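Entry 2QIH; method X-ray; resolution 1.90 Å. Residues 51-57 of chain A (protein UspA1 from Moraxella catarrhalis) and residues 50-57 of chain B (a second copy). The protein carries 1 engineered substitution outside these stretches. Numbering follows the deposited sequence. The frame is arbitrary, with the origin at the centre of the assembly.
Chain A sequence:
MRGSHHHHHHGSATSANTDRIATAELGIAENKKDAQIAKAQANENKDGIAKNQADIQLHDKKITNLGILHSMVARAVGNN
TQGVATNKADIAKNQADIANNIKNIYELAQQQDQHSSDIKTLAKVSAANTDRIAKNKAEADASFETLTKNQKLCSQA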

# COMPACT_ATOMS: atom_id res chain seq x y z
N LYS A 51 -28.16 37.98 -16.92
CA LYS A 51 -26.98 37.77 -16.10
C LYS A 51 -27.05 36.49 -15.26
O LYS A 51 -26.10 35.71 -15.21
CB LYS A 51 -26.72 38.99 -15.25
CG LYS A 51 -25.39 38.92 -14.51
CD LYS A 51 -25.64 38.52 -13.09
CE LYS A 51 -25.70 39.72 -12.16
NZ LYS A 51 -26.09 39.23 -10.82
N ASN A 52 -28.18 36.27 -14.58
CA ASN A 52 -28.34 35.03 -13.82
C ASN A 52 -28.19 33.83 -14.75
O ASN A 52 -27.51 32.87 -14.42
CB ASN A 52 -29.69 35.01 -13.12
CG ASN A 52 -29.74 35.91 -11.89
OD1 ASN A 52 -28.71 36.39 -11.40
ND2 ASN A 52 -30.94 36.13 -11.37
N GLN A 53 -28.81 33.91 -15.92
CA GLN A 53 -28.73 32.82 -16.93
C GLN A 53 -27.27 32.55 -17.26
O GLN A 53 -26.82 31.40 -17.25
CB GLN A 53 -29.51 33.16 -18.21
CG GLN A 53 -29.46 32.04 -19.27
CD GLN A 53 -30.18 32.38 -20.58
OE1 GLN A 53 -31.07 31.63 -21.02
NE2 GLN A 53 -29.74 33.45 -21.24
N ALA A 54 -26.51 33.62 -17.50
CA ALA A 54 -25.08 33.50 -17.83
C ALA A 54 -24.29 32.78 -16.70
O ALA A 54 -23.51 31.87 -16.97
CB ALA A 54 -24.46 34.86 -18.13
N ASP A 55 -24.56 33.17 -15.46
CA ASP A 55 -23.94 32.59 -14.29
C ASP A 55 -24.26 31.11 -14.12
O ASP A 55 -23.38 30.31 -13.77
CB ASP A 55 -24.32 33.38 -13.05
CG ASP A 55 -23.65 34.77 -13.01
OD1 ASP A 55 -22.75 35.02 -13.84
OD2 ASP A 55 -24.03 35.62 -12.18
N ILE A 56 -25.53 30.77 -14.37
CA ILE A 56 -26.00 29.39 -14.30
C ILE A 56 -25.30 28.57 -15.35
O ILE A 56 -24.86 27.45 -15.07
CB ILE A 56 -27.57 29.34 -14.49
CG1 ILE A 56 -28.22 29.83 -13.19
CG2 ILE A 56 -28.07 27.92 -14.74
CD1 ILE A 56 -29.71 30.35 -13.40
N GLN A 57 -25.13 29.13 -16.55
CA GLN A 57 -24.41 28.39 -17.61
C GLN A 57 -22.97 28.02 -17.18
O GLN A 57 -22.55 26.86 -17.32
CB GLN A 57 -24.44 29.18 -18.95
CG GLN A 57 -25.79 29.11 -19.66
CD GLN A 57 -25.96 30.21 -20.75
OE1 GLN A 57 -25.05 30.98 -21.00
NE2 GLN A 57 -27.12 30.27 -21.37
N ALA B 50 -38.63 31.72 -13.90
CA ALA B 50 -39.03 30.35 -13.57
C ALA B 50 -38.05 29.32 -14.14
O ALA B 50 -37.72 28.32 -13.48
CB ALA B 50 -40.44 30.07 -14.04
N LYS B 51 -37.57 29.57 -15.35
CA LYS B 51 -36.56 28.70 -15.92
C LYS B 51 -35.24 28.72 -15.15
O LYS B 51 -34.66 27.68 -14.85
CB LYS B 51 -36.37 29.01 -17.39
CG LYS B 51 -35.48 28.00 -18.09
CD LYS B 51 -34.11 28.57 -18.24
CE LYS B 51 -33.90 29.20 -19.61
NZ LYS B 51 -32.57 29.86 -19.59
N ASN B 52 -34.74 29.92 -14.84
CA ASN B 52 -33.52 30.01 -14.05
C ASN B 52 -33.71 29.31 -12.70
O ASN B 52 -32.85 28.55 -12.27
CB ASN B 52 -33.13 31.47 -13.83
CG ASN B 52 -32.51 32.11 -15.07
OD1 ASN B 52 -32.15 31.42 -16.04
ND2 ASN B 52 -32.37 33.43 -15.04
N GLN B 53 -34.86 29.53 -12.08
CA GLN B 53 -35.19 28.88 -10.78
C GLN B 53 -35.10 27.37 -10.94
O GLN B 53 -34.47 26.70 -10.13
CB GLN B 53 -36.59 29.28 -10.28
CG GLN B 53 -36.95 28.65 -8.93
CD GLN B 53 -38.36 28.98 -8.43
OE1 GLN B 53 -38.53 29.49 -7.31
NE2 GLN B 53 -39.38 28.62 -9.22
N ALA B 54 -35.70 26.85 -12.01
CA ALA B 54 -35.67 25.40 -12.28
C ALA B 54 -34.23 24.86 -12.40
O ALA B 54 -33.89 23.84 -11.80
CB ALA B 54 -36.49 25.06 -13.53
N ASP B 55 -33.40 25.59 -13.14
CA ASP B 55 -32.00 25.24 -13.34
C ASP B 55 -31.20 25.24 -12.05
O ASP B 55 -30.36 24.35 -11.83
CB ASP B 55 -31.38 26.17 -14.38
CG ASP B 55 -31.90 25.88 -15.80
OD1 ASP B 55 -32.59 24.85 -15.99
OD2 ASP B 55 -31.66 26.69 -16.72
N ILE B 56 -31.46 26.25 -11.21
CA ILE B 56 -30.83 26.39 -9.91
C ILE B 56 -31.21 25.22 -9.03
O ILE B 56 -30.35 24.64 -8.36
CB ILE B 56 -31.22 27.76 -9.24
CG1 ILE B 56 -30.45 28.88 -9.94
CG2 ILE B 56 -30.84 27.81 -7.77
CD1 ILE B 56 -31.13 30.31 -9.78
N GLN B 57 -32.48 24.82 -9.09
CA GLN B 57 -32.92 23.66 -8.29
C GLN B 57 -32.13 22.38 -8.66
O GLN B 57 -31.62 21.67 -7.77
CB GLN B 57 -34.46 23.45 -8.41
CG GLN B 57 -35.26 24.46 -7.58
CD GLN B 57 -36.76 24.53 -8.02
OE1 GLN B 57 -37.19 23.79 -8.89
NE2 GLN B 57 -37.51 25.42 -7.41

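The contact is a small side-by-side packing of two helices from copies of the same protein, in which a buried isoleucine and asparagine layer is flanked by a single hydrogen bond between longer polar side chains. The two helices run in the same general direction, with 24° between their axes and a closest approach of 10.2 Å, so side chains rather than backbones fill the space between them. Together the two stretches bury 280 Å².

Ile A56 contributes the largest share of that surface. Its CA-to-CB bond points toward chain B, and with chi1 in m and chi2 in t its CD1 lies 3.6 Å from CB of Asn B52 and 3.8 Å from CG1 of Ile B56, the latter an apolar contact between equivalent residues. CG2 of Ile A56 meets the aliphatic base of Asp B55, 3.8 Å from its CB.

One turn earlier the layer is made by asparagines. The CA-to-CB bonds of both point toward the opposing stretch, and CB of Asn A52 sits 3.7 Å from ND2 of Asn B52. This is a van der Waals approach rather than a polar pairing: each ND2 is hydrogen-bonded outside the two stretches, so each side-chain nitrogen has a hydrogen-bond partner although the two amides do not bond each other. Asn B52 also packs beside Gln A53, its OD1 3.8 Å from CB of the glutamine.

The hydrogen bond lies at the more exposed margin, where NZ of Lys B51 donates to OE1 of Gln A53 at 2.7 Å. The CA-to-CB bonds of both residues point sideways, and the long side chains bring the terminal groups together. The CA-to-CB bonds of the corresponding Lys A51 and Gln B53 point away from the opposing stretch, and the Lys B51 to Gln A53 bond has no counterpart between these stretches, although the side-chain rotamers are the same in the two copies.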